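Local coordinates for choline binding protein PCPA (Streptococcus pneumoniae, PDB 4CP6), which is a choline-binding protein and vaccine antigen of the pneumococcus, built around leucine-rich repeats and probably displayed on the cell surface through binding to choline, at residues V215-G220 with G229-K234; K258-Y263 with L274-G279. All blocks are in the same frame, centred on the assembly; numbering follows the deposited sequence.

Contact 1: residues V215-G220 with G229-K234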
loop_
_atom_site.group_PDB
_atom_site.type_symbol
_atom_site.label_atom_id
_atom_site.label_comp_id
_atom_site.label_asym_id
_atom_site.label_seq_id
_atom_site.Cartn_x
_atom_site.Cartn_y
_atom_site.Cartn_z
ATOM N N VAL A 215 -14.002 2.651 0.856
ATOM C CA VAL A 215 -13.379 3.533 -0.135
ATOM C C VAL A 215 -14.499 3.811 -1.138
ATOM O O VAL A 215 -15.005 2.881 -1.766
ATOM C CB VAL A 215 -12.127 2.914 -0.813
ATOM C CG1 VAL A 215 -11.600 3.859 -1.900
ATOM C CG2 VAL A 215 -11.034 2.597 0.224
ATOM N N ASP A 216 -14.913 5.067 -1.235
ATOM C CA ASP A 216 -15.983 5.494 -2.153
ATOM C C ASP A 216 -15.388 6.069 -3.434
ATOM O O ASP A 216 -14.219 6.471 -3.453
ATOM C CB ASP A 216 -16.874 6.561 -1.475
ATOM C CG ASP A 216 -17.621 6.120 -0.231
ATOM O OD1 ASP A 216 -17.510 4.945 0.136
ATOM O OD2 ASP A 216 -18.320 6.965 0.375
ATOM N N VAL A 217 -16.185 6.085 -4.506
ATOM C CA VAL A 217 -15.759 6.615 -5.794
ATOM C C VAL A 217 -16.848 7.571 -6.254
ATOM O O VAL A 217 -18.032 7.173 -6.320
ATOM C CB VAL A 217 -15.542 5.496 -6.826
ATOM C CG1 VAL A 217 -15.267 6.082 -8.205
ATOM C CG2 VAL A 217 -14.401 4.578 -6.419
ATOM N N GLU A 218 -16.483 8.820 -6.515
ATOM C CA GLU A 218 -17.447 9.833 -6.933
ATOM C C GLU A 218 -18.179 9.368 -8.188
ATOM O O GLU A 218 -17.588 8.755 -9.080
ATOM C CB GLU A 218 -16.741 11.148 -7.217
ATOM C CG GLU A 218 -17.683 12.320 -7.431
ATOM C CD GLU A 218 -17.032 13.682 -7.574
ATOM O OE1 GLU A 218 -15.802 13.728 -7.716
ATOM O OE2 GLU A 218 -17.738 14.714 -7.511
ATOM N N GLU A 219 -19.494 9.664 -8.252
ATOM C CA GLU A 219 -20.303 9.321 -9.421
ATOM C C GLU A 219 -19.665 9.879 -10.701
ATOM O O GLU A 219 -19.247 11.040 -10.725
ATOM C CB GLU A 219 -21.724 9.911 -9.221
ATOM C CG GLU A 219 -22.689 9.814 -10.400
ATOM C CD GLU A 219 -23.064 8.424 -10.863
ATOM O OE1 GLU A 219 -23.077 7.503 -10.018
ATOM O OE2 GLU A 219 -23.356 8.259 -12.070
ATOM N N GLY A 220 -19.597 9.051 -11.742
ATOM C CA GLY A 220 -19.066 9.502 -13.014
ATOM C C GLY A 220 -17.618 9.141 -13.272
ATOM O O GLY A 220 -17.119 9.392 -14.369
ATOM N N GLY A 229 -18.298 -0.449 -0.623
ATOM C CA GLY A 229 -17.066 0.081 -0.058
ATOM C C GLY A 229 -15.796 -0.585 -0.550
ATOM O O GLY A 229 -14.713 -0.162 -0.144
ATOM N N VAL A 230 -15.922 -1.559 -1.457
ATOM C CA VAL A 230 -14.795 -2.296 -2.066
ATOM C C VAL A 230 -14.408 -1.622 -3.362
ATOM O O VAL A 230 -15.279 -1.361 -4.197
ATOM C CB VAL A 230 -15.149 -3.786 -2.296
ATOM C CG1 VAL A 230 -13.949 -4.560 -2.833
ATOM C CG2 VAL A 230 -15.623 -4.425 -0.990
ATOM N N LEU A 231 -13.112 -1.331 -3.536
ATOM C CA LEU A 231 -12.617 -0.644 -4.721
ATOM C C LEU A 231 -12.253 -1.613 -5.836
ATOM O O LEU A 231 -11.456 -2.530 -5.624
ATOM C CB LEU A 231 -11.413 0.218 -4.333
ATOM C CG LEU A 231 -10.722 0.993 -5.443
ATOM C CD1 LEU A 231 -11.609 2.116 -5.994
ATOM C CD2 LEU A 231 -9.434 1.609 -4.902
ATOM N N PHE A 232 -12.810 -1.388 -7.038
ATOM C CA PHE A 232 -12.569 -2.153 -8.236
ATOM C C PHE A 232 -12.196 -1.220 -9.378
ATOM O O PHE A 232 -12.496 -0.017 -9.344
ATOM C CB PHE A 232 -13.880 -2.829 -8.684
ATOM C CG PHE A 232 -14.364 -3.990 -7.849
ATOM C CD1 PHE A 232 -15.122 -3.773 -6.708
ATOM C CD2 PHE A 232 -14.024 -5.291 -8.186
ATOM C CE1 PHE A 232 -15.593 -4.847 -5.951
ATOM C CE2 PHE A 232 -14.494 -6.364 -7.427
ATOM C CZ PHE A 232 -15.255 -6.129 -6.300
ATOM N N SER A 233 -11.669 -1.797 -10.441
ATOM C CA SER A 233 -11.618 -1.095 -11.724
ATOM C C SER A 233 -13.092 -0.956 -12.186
ATOM O O SER A 233 -13.954 -1.745 -11.783
ATOM C CB SER A 233 -10.847 -1.893 -12.765
ATOM O OG SER A 233 -11.370 -3.210 -12.936
ATOM N N LYS A 234 -13.399 0.062 -13.012
ATOM C CA LYS A 234 -14.771 0.274 -13.461
ATOM C C LYS A 234 -15.416 -0.999 -14.060
ATOM O O LYS A 234 -16.588 -1.294 -13.784
ATOM C CB LYS A 234 -14.765 1.428 -14.473
ATOM C CG LYS A 234 -16.140 1.811 -14.992
ATOM C CD LYS A 234 -16.880 2.677 -14.035
ATOM C CE LYS A 234 -18.148 3.177 -14.679
ATOM N NZ LYS A 234 -18.902 4.048 -13.754
#
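V215 and V217 meet L231 inside a leucine-rich repeat solenoid of the BspA type. V215 and V217 belong to strand 214-217, which pairs in parallel with strand 191-194. L231 belongs to strand 230-233, which lies in a different sheet, between strands 224-227 and 238-241. The contact therefore joins two sheets across the interior, and three of its four touching residues are buried.

L231 can be followed outward. Its CB lies 4.4 Å from V215 CG1. CG stands anti to the backbone N (chi1 178°), which carries the branch toward the two valines. L231 CG is 4.6 Å from V215 CG1, a little further back than the methyls. Both methyls lie near V215 CG1, CD2 at 4.3 Å and CD1 at 4.4 Å. CD1 also reaches V217 CG2 at 3.7 Å, the closest apolar approach here, and the L231 and V217 side chains cross at about a right angle. The L231 side chain also touches I240 and L194, one in each sheet, so the leucine is packed by both.

The polar part of the contact is backbone to backbone. G229 has positive phi (84°), which favours glycine. V215 O is engaged separately, by the hydroxyl of S226. V215 N donates to G229 O at 3.1 Å in a nearly straight bond, with an N-H...O angle of 174°.

Contact 2: residues K258-Y263 with L274-G279; sequences KELASY and LELNEG
K258-L260 and L276-G279 run roughly antiparallel, with their end-to-end directions 147° apart, as the chain winds through a BspA-type leucine-rich repeat. The backbones are nearer at one end: the K258 and G279 CA atoms are 5.9 Å apart, while those of L260 and L276 are 9.6 Å apart. Leucine side chains bridge the wider end. L260 CD1 meets L276 CD2 at 4.0 Å, and the two side chains meet at a slant. CG anti to the carbonyl carbon in both (chi1 -52° and -56°) turns one methyl of each toward the other leucine. L260 also packs on L239 and F288, and L276 on I283. These are core contacts of the solenoid.

At the narrow end the backbones touch directly, with K258 CA 3.9 Å from G279 O. The K258 CB points away from G279. The N277 amide links 274-279 to the chain leading into K258. OD1 bonds to the T253 hydroxyl, and ND2 gives hydrogen bonds to T257 O, just before K258, and to E278 O. N277 ND2 lies 3.1 Å from E278 O in a bent bond, above the E278 carbonyl plane.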
loop_
_atom_site.group_PDB
_atom_site.type_symbol
_atom_site.label_atom_id
_atom_site.label_comp_id
_atom_site.label_asym_id
_atom_site.label_seq_id
_atom_site.Cartn_x
_atom_site.Cartn_y
_atom_site.Cartn_z
ATOM N N LYS A 258 -11.110 -10.859 -12.536
ATOM C CA LYS A 258 -10.027 -11.618 -13.169
ATOM C C LYS A 258 -8.808 -11.654 -12.234
ATOM O O LYS A 258 -8.001 -12.591 -12.296
ATOM C CB LYS A 258 -9.615 -10.996 -14.492
ATOM C CG LYS A 258 -10.757 -11.002 -15.509
ATOM C CD LYS A 258 -10.257 -10.701 -16.915
ATOM C CE LYS A 258 -11.212 -11.215 -17.972
ATOM N NZ LYS A 258 -12.175 -10.168 -18.415
ATOM N N GLU A 259 -8.637 -10.624 -11.390
ATOM C CA GLU A 259 -7.495 -10.630 -10.489
ATOM C C GLU A 259 -7.768 -9.905 -9.209
ATOM O O GLU A 259 -8.531 -8.914 -9.177
ATOM C CB GLU A 259 -6.241 -10.060 -11.173
ATOM C CG GLU A 259 -6.310 -8.583 -11.457
ATOM C CD GLU A 259 -5.028 -8.024 -12.050
ATOM O OE1 GLU A 259 -3.961 -8.094 -11.395
ATOM O OE2 GLU A 259 -5.105 -7.507 -13.185
ATOM N N LEU A 260 -7.070 -10.371 -8.140
ATOM C CA LEU A 260 -7.039 -9.666 -6.865
ATOM C C LEU A 260 -5.719 -8.934 -6.870
ATOM O O LEU A 260 -4.666 -9.567 -7.061
ATOM C CB LEU A 260 -7.124 -10.601 -5.662
ATOM C CG LEU A 260 -8.276 -11.593 -5.681
ATOM C CD1 LEU A 260 -8.282 -12.389 -4.412
ATOM C CD2 LEU A 260 -9.626 -10.885 -5.816
ATOM N N ALA A 261 -5.746 -7.613 -6.701
ATOM C CA ALA A 261 -4.509 -6.835 -6.721
ATOM C C ALA A 261 -3.636 -7.200 -5.543
ATOM O O ALA A 261 -4.101 -7.728 -4.519
ATOM C CB ALA A 261 -4.843 -5.343 -6.623
ATOM N N SER A 262 -2.368 -6.875 -5.668
ATOM C CA SER A 262 -1.463 -7.062 -4.560
ATOM C C SER A 262 -1.982 -6.280 -3.346
ATOM O O SER A 262 -2.518 -5.164 -3.501
ATOM C CB SER A 262 -0.066 -6.597 -4.941
ATOM O OG SER A 262 -0.047 -5.293 -5.496
ATOM N N TYR A 263 -1.846 -6.878 -2.138
ATOM C CA TYR A 263 -2.272 -6.285 -0.860
ATOM C C TYR A 263 -3.787 -5.991 -0.791
ATOM O O TYR A 263 -4.232 -5.291 0.141
ATOM C CB TYR A 263 -1.469 -4.991 -0.588
ATOM C CG TYR A 263 -0.032 -5.267 -0.198
ATOM C CD1 TYR A 263 0.971 -5.373 -1.163
ATOM C CD2 TYR A 263 0.323 -5.448 1.136
ATOM C CE1 TYR A 263 2.291 -5.613 -0.801
ATOM C CE2 TYR A 263 1.644 -5.681 1.507
ATOM C CZ TYR A 263 2.618 -5.780 0.533
ATOM O OH TYR A 263 3.931 -5.991 0.946
ATOM N N LEU A 274 -14.513 -16.427 2.282
ATOM C CA LEU A 274 -14.342 -15.739 1.008
ATOM C C LEU A 274 -14.542 -16.722 -0.110
ATOM O O LEU A 274 -13.889 -17.781 -0.147
ATOM C CB LEU A 274 -12.951 -15.118 0.951
ATOM C CG LEU A 274 -12.550 -14.436 -0.352
ATOM C CD1 LEU A 274 -13.526 -13.273 -0.713
ATOM C CD2 LEU A 274 -11.155 -13.887 -0.226
ATOM N N GLU A 275 -15.482 -16.415 -1.007
ATOM C CA GLU A 275 -15.691 -17.265 -2.166
ATOM C C GLU A 275 -15.218 -16.545 -3.396
ATOM O O GLU A 275 -15.757 -15.473 -3.694
ATOM C CB GLU A 275 -17.151 -17.692 -2.318
ATOM C CG GLU A 275 -17.512 -18.771 -1.319
ATOM C CD GLU A 275 -18.948 -19.198 -1.464
ATOM O OE1 GLU A 275 -19.829 -18.447 -0.990
ATOM O OE2 GLU A 275 -19.195 -20.205 -2.165
ATOM N N LEU A 276 -14.182 -17.065 -4.056
ATOM C CA LEU A 276 -13.691 -16.477 -5.302
ATOM C C LEU A 276 -14.480 -17.060 -6.446
ATOM O O LEU A 276 -15.074 -18.154 -6.339
ATOM C CB LEU A 276 -12.187 -16.650 -5.484
ATOM C CG LEU A 276 -11.346 -16.096 -4.328
ATOM C CD1 LEU A 276 -9.883 -16.300 -4.580
ATOM C CD2 LEU A 276 -11.592 -14.615 -4.102
ATOM N N ASN A 277 -14.554 -16.302 -7.533
ATOM C CA ASN A 277 -15.393 -16.693 -8.651
ATOM C C ASN A 277 -14.648 -17.415 -9.769
ATOM O O ASN A 277 -13.485 -17.107 -10.055
ATOM C CB ASN A 277 -15.961 -15.417 -9.282
ATOM C CG ASN A 277 -14.872 -14.438 -9.702
ATOM O OD1 ASN A 277 -14.166 -13.857 -8.871
ATOM N ND2 ASN A 277 -14.607 -14.293 -10.988
ATOM N N GLU A 278 -15.351 -18.319 -10.498
ATOM C CA GLU A 278 -14.775 -18.839 -11.716
ATOM C C GLU A 278 -14.548 -17.650 -12.651
ATOM O O GLU A 278 -15.417 -16.761 -12.756
ATOM C CB GLU A 278 -15.714 -19.835 -12.402
ATOM C CG GLU A 278 -15.629 -21.219 -11.805
ATOM C CD GLU A 278 -14.230 -21.772 -11.593
ATOM O OE1 GLU A 278 -13.364 -21.613 -12.485
ATOM O OE2 GLU A 278 -14.038 -22.405 -10.533
ATOM N N GLY A 279 -13.397 -17.648 -13.303
ATOM C CA GLY A 279 -12.962 -16.577 -14.185
ATOM C C GLY A 279 -11.778 -15.844 -13.563
ATOM O O GLY A 279 -10.989 -15.228 -14.280
#

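Overall arrangement
Contact 1 and contact 2 follow one another along the chain and do not touch. Their centres are 17 Å apart and their nearest atoms about 7 Å apart. They are linked by one mixed sheet. Strand 230-233 of contact 1 and strand 259-260 of contact 2 flank strand 238-241, antiparallel to the first and parallel to the second. Both contacts put a leucine against that middle strand. Each contact also brings in a strand of a separate, parallel sheet: 214-217 paired with 191-194, and 273-275 between 250-252 and 296-298. Together they span successive parts of the solenoid, and both are structural packing.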